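Local coordinates for venom allergen-like (VAL) 4 protein (Schistosoma mansoni, PDB 4P27), which binds lipids and belongs to the SCP/TAPS (CAP) family, although it lacks the prototypical CAP motifs, at residues R26-P31 and E93-Y98; G75-D80 and K113-N118; Y98-N103 and D147-A152. All blocks are in the same frame, centred on the assembly; numbering follows the deposited sequence.

In the fold
Three contacts show how loops, helices and the sheet of a CAP domain meet. Interactions 1 and 3, centres about 11 Å apart, share Tyr98 and lie on the same side of the chain's centre; Pro31 packs on Phe100, and Pro31 O lies 2.7 Å from Tyr150 OH. Interaction 2 is nearly central in the chain, about 14 Å from interaction 1 and 15 Å from interaction 3 between centres. It joins the latter where Lys113 NZ reaches Asn103 OD1, 3.1 Å away, and where Asn118 N pairs with Pro149 O. The glycan on Asn118 of interaction 2 also borders Arg148 and Glu151 of interaction 3.

Interaction 1: R26-P31 and E93-Y98; sequences RIPGQP and EEYKNY
Ile27 and Pro28 press against the aromatic ring of Tyr95 while Gln30 reaches the backbone beside it, so one turn supplies both the apolar and the polar part of the contact. The apolar part is built round the phenol. Ile27 CG2 sits over one ring face, 3.8 Å from the Tyr95 centroid and displaced toward the rim, a CH-pi contact. Pro28 meets the far end of the same side chain, with CD 3.7 Å from Tyr95 CZ and CG 3.4 Å from the phenol OH.

The hydrogen bonds come from the carboxamide of Gln30. Its chain bends at chi2 (-54°), which turns CD away from an extended path. Gln30 NE2 donates to Tyr98 O at 3.2 Å; the bond is nearly straight (168°) and the acceptor lies in the amide plane, although the donor stands above the carbonyl plane. A second, weak bond runs from Gln30 NE2 to Tyr95 O at 2.8 Å, bent to 121°. Water 1 adds a bridge, donating to Pro28 O (2.8 Å) and to Tyr95 O (3.2 Å).

The loop after helix 6-22, with its type II turn from Ile27 to Gln30, thus meets the 3-10 turn between helix 84-93 and strand 98-99; Ile27, Gln30 and Tyr95 also touch Tyr112 of helix 110-115. Tyr95 O receives Tyr98 N-H, a weak bond from Gln30 and a water, while the ring beside it is held by apolar packing.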
loop_
_atom_site.group_PDB
_atom_site.type_symbol
_atom_site.label_atom_id
_atom_site.label_comp_id
_atom_site.label_asym_id
_atom_site.label_seq_id
_atom_site.Cartn_x
_atom_site.Cartn_y
_atom_site.Cartn_z
ATOM N N ARG A 26 -7.745 6.982 -13.889
ATOM C CA ARG A 26 -8.138 8.002 -12.971
ATOM C C ARG A 26 -6.966 8.316 -12.081
ATOM O O ARG A 26 -7.097 9.141 -11.195
ATOM C CB ARG A 26 -9.390 7.596 -12.151
ATOM C CG ARG A 26 -10.744 7.674 -12.910
ATOM C CD ARG A 26 -11.943 7.353 -11.957
ATOM N NE ARG A 26 -12.771 6.191 -12.393
ATOM C CZ ARG A 26 -12.993 5.061 -11.699
ATOM N NH1 ARG A 26 -12.446 4.863 -10.506
ATOM N NH2 ARG A 26 -13.752 4.090 -12.211
ATOM N N ILE A 27 -5.796 7.721 -12.311
ATOM C CA ILE A 27 -4.564 8.286 -11.650
ATOM C C ILE A 27 -3.830 9.130 -12.650
ATOM O O ILE A 27 -3.359 8.557 -13.647
ATOM C CB ILE A 27 -3.562 7.172 -11.218
ATOM C CG1 ILE A 27 -4.324 6.022 -10.529
ATOM C CG2 ILE A 27 -2.375 7.746 -10.437
ATOM C CD1 ILE A 27 -4.774 6.322 -9.137
ATOM N N PRO A 28 -3.704 10.452 -12.406
ATOM C CA PRO A 28 -3.163 11.371 -13.429
ATOM C C PRO A 28 -1.761 10.950 -13.894
ATOM O O PRO A 28 -0.870 10.669 -13.071
ATOM C CB PRO A 28 -3.069 12.729 -12.664
ATOM C CG PRO A 28 -4.310 12.671 -11.766
ATOM C CD PRO A 28 -4.292 11.205 -11.265
ATOM N N GLY A 29 -1.585 10.937 -15.211
ATOM C CA GLY A 29 -0.256 10.771 -15.834
ATOM C C GLY A 29 0.201 9.317 -15.708
ATOM O O GLY A 29 1.338 9.015 -15.962
ATOM N N GLN A 30 -0.657 8.394 -15.290
ATOM C CA GLN A 30 -0.140 7.001 -15.127
ATOM C C GLN A 30 -0.889 6.157 -16.121
ATOM O O GLN A 30 -2.078 6.288 -16.159
ATOM C CB GLN A 30 -0.419 6.460 -13.679
ATOM C CG GLN A 30 0.458 7.053 -12.555
ATOM C CD GLN A 30 1.946 6.921 -12.841
ATOM O OE1 GLN A 30 2.390 5.981 -13.480
ATOM N NE2 GLN A 30 2.729 7.855 -12.318
ATOM N N PRO A 31 -0.226 5.225 -16.855
ATOM C CA PRO A 31 -1.010 4.368 -17.762
ATOM C C PRO A 31 -2.018 3.514 -17.001
ATOM O O PRO A 31 -1.761 3.155 -15.868
ATOM C CB PRO A 31 0.053 3.496 -18.443
ATOM C CG PRO A 31 1.144 3.348 -17.405
ATOM C CD PRO A 31 1.176 4.748 -16.744
ATOM N N GLU A 93 0.064 9.891 -3.587
ATOM C CA GLU A 93 0.496 10.981 -4.460
ATOM C C GLU A 93 1.950 10.828 -4.793
ATOM O O GLU A 93 2.467 11.603 -5.577
ATOM C CB GLU A 93 0.334 12.324 -3.782
ATOM C CG GLU A 93 -0.990 12.403 -3.101
ATOM C CD GLU A 93 -1.804 13.509 -3.620
ATOM O OE1 GLU A 93 -2.340 13.359 -4.714
ATOM O OE2 GLU A 93 -1.873 14.514 -2.917
ATOM N N GLU A 94 2.598 9.826 -4.227
ATOM C CA GLU A 94 3.854 9.427 -4.767
ATOM C C GLU A 94 3.768 9.034 -6.210
ATOM O O GLU A 94 4.818 8.880 -6.830
ATOM C CB GLU A 94 4.412 8.231 -4.007
ATOM C CG GLU A 94 4.731 8.538 -2.575
ATOM C CD GLU A 94 5.378 7.342 -1.922
ATOM O OE1 GLU A 94 5.525 6.250 -2.555
ATOM O OE2 GLU A 94 5.723 7.484 -0.766
ATOM N N TYR A 95 2.558 8.857 -6.767
ATOM C CA TYR A 95 2.463 8.640 -8.199
ATOM C C TYR A 95 3.067 9.805 -9.033
ATOM O O TYR A 95 3.442 9.594 -10.182
ATOM C CB TYR A 95 0.994 8.384 -8.636
ATOM C CG TYR A 95 0.100 9.608 -8.701
ATOM C CD1 TYR A 95 0.236 10.557 -9.730
ATOM C CD2 TYR A 95 -0.921 9.790 -7.763
ATOM C CE1 TYR A 95 -0.624 11.649 -9.810
ATOM C CE2 TYR A 95 -1.750 10.889 -7.803
ATOM C CZ TYR A 95 -1.614 11.805 -8.839
ATOM O OH TYR A 95 -2.484 12.878 -8.878
ATOM N N LYS A 96 3.164 11.010 -8.445
ATOM C CA LYS A 96 3.825 12.138 -9.115
ATOM C C LYS A 96 5.304 11.893 -9.360
ATOM O O LYS A 96 5.877 12.579 -10.161
ATOM C CB LYS A 96 3.655 13.397 -8.317
ATOM C CG LYS A 96 2.205 13.806 -8.324
ATOM C CD LYS A 96 1.836 14.737 -7.191
ATOM C CE LYS A 96 0.560 15.391 -7.670
ATOM N NZ LYS A 96 -0.278 15.890 -6.567
ATOM N N ASN A 97 5.912 10.925 -8.673
ATOM C CA ASN A 97 7.323 10.728 -8.745
ATOM C C ASN A 97 7.623 9.572 -9.621
ATOM O O ASN A 97 8.793 9.254 -9.813
ATOM C CB ASN A 97 7.904 10.427 -7.366
ATOM C CG ASN A 97 7.577 11.499 -6.328
ATOM O OD1 ASN A 97 7.486 12.676 -6.640
ATOM N ND2 ASN A 97 7.405 11.084 -5.087
ATOM N N TYR A 98 6.597 8.871 -10.104
ATOM C CA TYR A 98 6.867 7.544 -10.722
ATOM C C TYR A 98 6.763 7.607 -12.234
ATOM O O TYR A 98 5.845 8.152 -12.717
ATOM C CB TYR A 98 5.929 6.467 -10.165
ATOM C CG TYR A 98 6.211 5.127 -10.748
ATOM C CD1 TYR A 98 7.491 4.503 -10.580
ATOM C CD2 TYR A 98 5.264 4.466 -11.494
ATOM C CE1 TYR A 98 7.760 3.282 -11.092
ATOM C CE2 TYR A 98 5.531 3.200 -12.026
ATOM C CZ TYR A 98 6.783 2.632 -11.818
ATOM O OH TYR A 98 7.067 1.426 -12.378
HETATM O O HOH W 1 1.945 10.596 -12.885
#

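Interaction 2: G75-D80 and K113-N118. With NAG (2-acetamido-2-deoxy-beta-D-glucopyranose), chain B.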
loop_
_atom_site.group_PDB
_atom_site.type_symbol
_atom_site.label_atom_id
_atom_site.label_comp_id
_atom_site.label_asym_id
_atom_site.label_seq_id
_atom_site.Cartn_x
_atom_site.Cartn_y
_atom_site.Cartn_z
ATOM N N GLY A 75 5.057 -7.311 1.751
ATOM C CA GLY A 75 5.480 -5.935 1.569
ATOM C C GLY A 75 4.898 -5.111 2.712
ATOM O O GLY A 75 3.989 -5.544 3.376
ATOM N N GLN A 76 5.335 -3.860 2.853
ATOM C CA GLN A 76 4.889 -3.029 3.979
ATOM C C GLN A 76 4.935 -1.560 3.564
ATOM O O GLN A 76 5.867 -1.127 2.896
ATOM C CB GLN A 76 5.748 -3.300 5.194
ATOM C CG GLN A 76 5.222 -2.649 6.474
ATOM C CD GLN A 76 6.019 -3.146 7.683
ATOM O OE1 GLN A 76 7.073 -2.609 7.931
ATOM N NE2 GLN A 76 5.600 -4.246 8.308
ATOM N N ASN A 77 3.911 -0.819 3.916
ATOM C CA ASN A 77 3.953 0.642 3.778
ATOM C C ASN A 77 3.805 1.184 5.213
ATOM O O ASN A 77 3.008 0.655 6.027
ATOM C CB ASN A 77 2.698 1.113 2.999
ATOM C CG ASN A 77 2.862 0.996 1.493
ATOM O OD1 ASN A 77 3.940 0.686 1.024
ATOM N ND2 ASN A 77 1.792 1.196 0.724
ATOM N N LEU A 78 4.548 2.241 5.515
ATOM C CA LEU A 78 4.509 2.874 6.847
ATOM C C LEU A 78 4.154 4.363 6.719
ATOM O O LEU A 78 4.448 5.048 5.662
ATOM C CB LEU A 78 5.892 2.790 7.503
ATOM C CG LEU A 78 6.546 1.444 7.765
ATOM C CD1 LEU A 78 8.001 1.634 8.280
ATOM C CD2 LEU A 78 5.755 0.614 8.752
ATOM N N ALA A 79 3.461 4.909 7.731
ATOM C CA ALA A 79 3.156 6.354 7.674
ATOM C C ALA A 79 3.229 6.910 9.109
ATOM O O ALA A 79 2.938 6.196 10.080
ATOM C CB ALA A 79 1.824 6.645 7.028
ATOM N N ASP A 80 3.743 8.136 9.241
ATOM C CA ASP A 80 3.866 8.716 10.579
ATOM C C ASP A 80 3.089 9.997 10.369
ATOM O O ASP A 80 3.570 10.850 9.678
ATOM C CB ASP A 80 5.336 9.004 10.943
ATOM C CG ASP A 80 5.470 9.835 12.295
ATOM O OD1 ASP A 80 4.441 10.014 13.029
ATOM O OD2 ASP A 80 6.619 10.224 12.645
ATOM N N LYS A 113 3.696 2.330 -5.467
ATOM C CA LYS A 113 3.854 1.107 -6.217
ATOM C C LYS A 113 3.278 -0.137 -5.524
ATOM O O LYS A 113 2.675 -0.978 -6.175
ATOM C CB LYS A 113 5.348 0.815 -6.612
ATOM C CG LYS A 113 5.967 1.815 -7.597
ATOM C CD LYS A 113 7.453 1.454 -7.859
ATOM C CE LYS A 113 7.566 0.244 -8.785
ATOM N NZ LYS A 113 9.034 0.018 -9.145
ATOM N N GLN A 114 3.475 -0.237 -4.219
ATOM C CA GLN A 114 2.916 -1.318 -3.462
ATOM C C GLN A 114 1.369 -1.250 -3.488
ATOM O O GLN A 114 0.724 -2.303 -3.545
ATOM C CB GLN A 114 3.399 -1.255 -2.003
ATOM C CG GLN A 114 2.780 -2.359 -1.158
ATOM C CD GLN A 114 3.239 -3.785 -1.643
ATOM O OE1 GLN A 114 4.301 -4.250 -1.242
ATOM N NE2 GLN A 114 2.409 -4.482 -2.417
ATOM N N MET A 115 0.793 -0.030 -3.412
ATOM C CA MET A 115 -0.699 0.065 -3.424
ATOM C C MET A 115 -1.283 -0.398 -4.742
ATOM O O MET A 115 -2.345 -0.938 -4.744
ATOM C CB MET A 115 -1.186 1.513 -3.184
ATOM C CG MET A 115 -0.945 1.977 -1.703
ATOM S SD MET A 115 -1.533 3.700 -1.514
ATOM C CE MET A 115 -3.233 3.428 -1.537
ATOM N N VAL A 116 -0.585 -0.219 -5.866
ATOM C CA VAL A 116 -1.138 -0.643 -7.158
ATOM C C VAL A 116 -0.488 -1.933 -7.702
ATOM O O VAL A 116 -0.628 -2.250 -8.861
ATOM C CB VAL A 116 -1.080 0.465 -8.241
ATOM C CG1 VAL A 116 -2.012 1.653 -7.884
ATOM C CG2 VAL A 116 0.362 0.930 -8.559
ATOM N N TRP A 117 0.086 -2.715 -6.797
ATOM C CA TRP A 117 0.862 -3.888 -7.172
ATOM C C TRP A 117 -0.091 -4.937 -7.615
ATOM O O TRP A 117 -1.017 -5.357 -6.872
ATOM C CB TRP A 117 1.784 -4.375 -6.023
ATOM C CG TRP A 117 2.789 -5.330 -6.608
ATOM C CD1 TRP A 117 2.734 -6.717 -6.604
ATOM C CD2 TRP A 117 3.981 -4.960 -7.302
ATOM N NE1 TRP A 117 3.855 -7.239 -7.302
ATOM C CE2 TRP A 117 4.625 -6.173 -7.733
ATOM C CE3 TRP A 117 4.568 -3.711 -7.630
ATOM C CZ2 TRP A 117 5.838 -6.168 -8.469
ATOM C CZ3 TRP A 117 5.807 -3.724 -8.331
ATOM C CH2 TRP A 117 6.391 -4.953 -8.730
ATOM N N ASN A 118 0.070 -5.366 -8.856
ATOM C CA ASN A 118 -0.987 -6.241 -9.439
ATOM C C ASN A 118 -1.117 -7.649 -8.827
ATOM O O ASN A 118 -2.237 -8.176 -8.753
ATOM C CB ASN A 118 -0.829 -6.336 -10.966
ATOM C CG ASN A 118 0.377 -7.179 -11.365
ATOM O OD1 ASN A 118 1.389 -7.297 -10.613
ATOM N ND2 ASN A 118 0.319 -7.715 -12.573
HETATM C C1 NAG B . 1.145 -8.621 -13.185
HETATM C C2 NAG B . 0.508 -9.760 -13.998
HETATM C C3 NAG B . 1.507 -10.548 -14.788
HETATM C C4 NAG B . 2.339 -9.584 -15.585
HETATM C C5 NAG B . 3.059 -8.661 -14.628
HETATM C C6 NAG B . 4.024 -7.815 -15.413
HETATM C C7 NAG B . -1.407 -10.467 -12.792
HETATM C C8 NAG B . -1.996 -11.437 -11.843
HETATM N N2 NAG B . -0.191 -10.707 -13.187
HETATM O O3 NAG B . 0.815 -11.457 -15.633
HETATM O O4 NAG B . 3.264 -10.301 -16.345
HETATM O O5 NAG B . 2.103 -7.891 -13.923
HETATM O O6 NAG B . 4.648 -6.851 -14.601
HETATM O O7 NAG B . -2.036 -9.515 -13.137
HETATM O O HOH W 2 6.421 -3.078 0.029
#
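Asn77 and Gln114 meet in the close-packed part of this contact, where strand 75-81 faces the end of helix 110-115. Asn77 lays its carboxamide across the start of the glutamine side chain: OD1 comes to 3.6 Å from Gln114 CB, while ND2 lies 3.7 Å from Met115 CG, the methionine chain crossing it at about a right angle. The Asn77 amide meets the aliphatic start of Gln114 and not its amide, the two planes being 57° apart; Asn77 ND2 bonds to Asn111 O. Gln114 sends CG anti to its backbone N (chi1 178°) and bends at chi2 (64°), bringing CD round toward the strand. Gln114 OE1 then lies 3.5 Å from Gly75 CA, where no side chain intervenes.

The strand is an edge strand of the central sheet, and the helix belongs to the layer that covers it, as in the alpha-beta-alpha sandwich of CAP proteins. Met115 carries the packing on to Trp91 of helix 84-93 and to Phe14 and Val18 of helix 6-22.

Beyond this the contact is looser and relies on water. No direct hydrogen bond crosses between the segments; water 2 accepts from Gln76 N at 3.1 Å and stands 2.7 Å from Gln114 OE1, which also accepts from Asp144 N. The segments then diverge. The helix is left at Val116, its last bonds weak, and the chain leads to Asn118, whose ND2 is covalently linked to C1 of the N-glycan, 1.4 Å away.

Interaction 3: Y98-N103 and D147-A152. With NAG (2-acetamido-2-deoxy-beta-D-glucopyranose), chain B.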
loop_
_atom_site.group_PDB
_atom_site.type_symbol
_atom_site.label_atom_id
_atom_site.label_comp_id
_atom_site.label_asym_id
_atom_site.label_seq_id
_atom_site.Cartn_x
_atom_site.Cartn_y
_atom_site.Cartn_z
ATOM N N TYR A 98 6.597 8.871 -10.104
ATOM C CA TYR A 98 6.867 7.544 -10.722
ATOM C C TYR A 98 6.763 7.607 -12.234
ATOM O O TYR A 98 5.845 8.152 -12.717
ATOM C CB TYR A 98 5.929 6.467 -10.165
ATOM C CG TYR A 98 6.211 5.127 -10.748
ATOM C CD1 TYR A 98 7.491 4.503 -10.580
ATOM C CD2 TYR A 98 5.264 4.466 -11.494
ATOM C CE1 TYR A 98 7.760 3.282 -11.092
ATOM C CE2 TYR A 98 5.531 3.200 -12.026
ATOM C CZ TYR A 98 6.783 2.632 -11.818
ATOM O OH TYR A 98 7.067 1.426 -12.378
ATOM N N ASN A 99 7.759 7.113 -12.970
ATOM C CA ASN A 99 7.671 6.925 -14.394
ATOM C C ASN A 99 7.564 5.504 -14.745
ATOM O O ASN A 99 8.552 4.775 -14.743
ATOM C CB ASN A 99 8.914 7.516 -15.126
ATOM C CG ASN A 99 8.874 7.361 -16.679
ATOM O OD1 ASN A 99 8.221 6.512 -17.247
ATOM N ND2 ASN A 99 9.703 8.106 -17.329
ATOM N N PHE A 100 6.371 5.113 -15.202
ATOM C CA PHE A 100 6.125 3.725 -15.504
ATOM C C PHE A 100 6.992 3.230 -16.687
ATOM O O PHE A 100 7.550 2.094 -16.680
ATOM C CB PHE A 100 4.617 3.638 -15.780
ATOM C CG PHE A 100 4.119 2.268 -16.044
ATOM C CD1 PHE A 100 4.364 1.636 -17.289
ATOM C CD2 PHE A 100 3.410 1.578 -15.063
ATOM C CE1 PHE A 100 3.916 0.354 -17.524
ATOM C CE2 PHE A 100 3.007 0.271 -15.307
ATOM C CZ PHE A 100 3.215 -0.313 -16.540
ATOM N N GLU A 101 7.042 4.028 -17.758
ATOM C CA GLU A 101 7.799 3.580 -19.014
ATOM C C GLU A 101 9.250 3.193 -18.702
ATOM O O GLU A 101 9.712 2.041 -18.973
ATOM C CB GLU A 101 7.854 4.734 -19.988
ATOM C CG GLU A 101 6.567 4.975 -20.675
ATOM C CD GLU A 101 6.748 5.877 -21.901
ATOM O OE1 GLU A 101 7.651 5.619 -22.717
ATOM O OE2 GLU A 101 5.996 6.862 -22.048
ATOM N N LYS A 102 9.891 4.076 -17.951
ATOM C CA LYS A 102 11.275 3.763 -17.499
ATOM C C LYS A 102 11.350 3.033 -16.206
ATOM O O LYS A 102 12.419 2.613 -15.831
ATOM C CB LYS A 102 12.137 4.997 -17.443
ATOM C CG LYS A 102 11.966 5.811 -18.714
ATOM C CD LYS A 102 13.231 6.002 -19.509
ATOM C CE LYS A 102 13.389 7.493 -19.706
ATOM N NZ LYS A 102 14.387 7.725 -20.769
ATOM N N ASN A 103 10.203 2.803 -15.550
ATOM C CA ASN A 103 10.244 2.227 -14.255
ATOM C C ASN A 103 11.204 3.024 -13.377
ATOM O O ASN A 103 12.077 2.453 -12.771
ATOM C CB ASN A 103 10.669 0.751 -14.264
ATOM C CG ASN A 103 10.447 0.098 -12.907
ATOM O OD1 ASN A 103 9.562 0.511 -12.169
ATOM N ND2 ASN A 103 11.160 -0.947 -12.619
ATOM N N ASP A 147 10.345 -4.237 -10.044
ATOM C CA ASP A 147 9.590 -4.068 -11.354
ATOM C C ASP A 147 8.462 -3.075 -11.354
ATOM O O ASP A 147 8.181 -2.386 -10.300
ATOM C CB ASP A 147 8.972 -5.396 -11.753
ATOM C CG ASP A 147 10.056 -6.482 -11.902
ATOM O OD1 ASP A 147 11.173 -6.066 -12.176
ATOM O OD2 ASP A 147 9.849 -7.682 -11.679
ATOM N N ARG A 148 7.820 -3.018 -12.536
ATOM C CA ARG A 148 6.632 -2.181 -12.738
ATOM C C ARG A 148 5.478 -2.859 -11.990
ATOM O O ARG A 148 5.400 -4.115 -11.875
ATOM C CB ARG A 148 6.359 -1.994 -14.251
ATOM C CG ARG A 148 7.412 -1.108 -14.953
ATOM C CD ARG A 148 7.255 -1.268 -16.480
ATOM N NE ARG A 148 8.233 -0.414 -17.173
ATOM C CZ ARG A 148 9.465 -0.879 -17.441
ATOM N NH1 ARG A 148 9.775 -2.121 -17.135
ATOM N NH2 ARG A 148 10.344 -0.145 -18.004
ATOM N N PRO A 149 4.533 -2.063 -11.498
ATOM C CA PRO A 149 3.458 -2.682 -10.664
ATOM C C PRO A 149 2.426 -3.549 -11.353
ATOM O O PRO A 149 1.757 -4.362 -10.680
ATOM C CB PRO A 149 2.785 -1.471 -10.018
ATOM C CG PRO A 149 3.094 -0.298 -10.954
ATOM C CD PRO A 149 4.466 -0.584 -11.520
ATOM N N TYR A 150 2.259 -3.371 -12.667
ATOM C CA TYR A 150 1.196 -4.006 -13.443
ATOM C C TYR A 150 1.450 -3.948 -14.989
ATOM O O TYR A 150 2.320 -3.219 -15.476
ATOM C CB TYR A 150 -0.185 -3.390 -13.113
ATOM C CG TYR A 150 -0.261 -1.857 -13.309
ATOM C CD1 TYR A 150 -0.408 -1.296 -14.574
ATOM C CD2 TYR A 150 -0.203 -1.005 -12.196
ATOM C CE1 TYR A 150 -0.447 0.114 -14.744
ATOM C CE2 TYR A 150 -0.275 0.379 -12.339
ATOM C CZ TYR A 150 -0.410 0.938 -13.629
ATOM O OH TYR A 150 -0.391 2.324 -13.751
ATOM N N GLU A 151 0.608 -4.622 -15.753
ATOM C CA GLU A 151 0.684 -4.488 -17.226
ATOM C C GLU A 151 -0.230 -3.349 -17.651
ATOM O O GLU A 151 -1.387 -3.318 -17.216
ATOM C CB GLU A 151 0.054 -5.669 -17.838
ATOM C CG GLU A 151 0.842 -6.941 -17.879
ATOM C CD GLU A 151 0.023 -7.961 -18.681
ATOM O OE1 GLU A 151 -0.867 -7.544 -19.467
ATOM O OE2 GLU A 151 0.239 -9.171 -18.503
ATOM N N ALA A 152 0.256 -2.469 -18.514
ATOM C CA ALA A 152 -0.579 -1.375 -19.045
ATOM C C ALA A 152 -1.664 -1.892 -20.043
ATOM O O ALA A 152 -1.549 -2.988 -20.589
ATOM C CB ALA A 152 0.318 -0.359 -19.737
HETATM C C1 NAG B . 1.145 -8.621 -13.185
HETATM C C2 NAG B . 0.508 -9.760 -13.998
HETATM C C3 NAG B . 1.507 -10.548 -14.788
HETATM C C4 NAG B . 2.339 -9.584 -15.585
HETATM C C5 NAG B . 3.059 -8.661 -14.628
HETATM C C6 NAG B . 4.024 -7.815 -15.413
HETATM C C7 NAG B . -1.407 -10.467 -12.792
HETATM C C8 NAG B . -1.996 -11.437 -11.843
HETATM N N2 NAG B . -0.191 -10.707 -13.187
HETATM O O3 NAG B . 0.815 -11.457 -15.633
HETATM O O4 NAG B . 3.264 -10.301 -16.345
HETATM O O5 NAG B . 2.103 -7.891 -13.923
HETATM O O6 NAG B . 4.648 -6.851 -14.601
HETATM O O7 NAG B . -2.036 -9.515 -13.137
#
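Arg148 reaches the carbonyls of Phe100 and Glu101 with one side of its guanidinium. Arg148 NE donates to Phe100 O at 2.6 Å, nearly along the C=O axis but bent at the hydrogen (139°); Arg148 NH2 also points at Glu101 O, but the modelled distance is too short to be trusted in detail. The chain is extended from CG to NE (chi3 179°), and its CD passes over one face of the Phe100 ring, toward its rim, 4.2 Å from the centroid. Asn103 CB covers the centre of the guanidinium, 3.8 Å from Arg148 CZ.

Phe100 also meets Tyr150: Phe100 CE2 stands over the tyrosine ring toward its rim, 3.5 Å from Tyr150 CE1, the planes tilted by 35°, while Tyr150 O lies at the Phe100 ring edge, 3.2 Å from CZ. Tyr98 and Pro149 reach toward each other tip to tip, Tyr98 OH 3.4 Å from Pro149 CD.

A second shell fixes these groups. Tyr98 OH donates to Asn103 OD1 at 2.7 Å, an oxygen that also accepts from Lys113 NZ, and Asn103 ND2 bonds to Glu146 O. Tyr150 OH is held by Pro31 O. Farther out, Glu151 OE2 lies 3.6 Å from C4 of the Asn118-linked sugar.

In the turn itself Asn99 OD1 accepts from Lys102 N, an Asx motif, and Asn103 takes positive phi; together they close the chain between strands 98-99 and 104-105, an antiparallel beta hairpin whose turn carbonyl at Phe100 accepts from an arginine of the 147-152 loop.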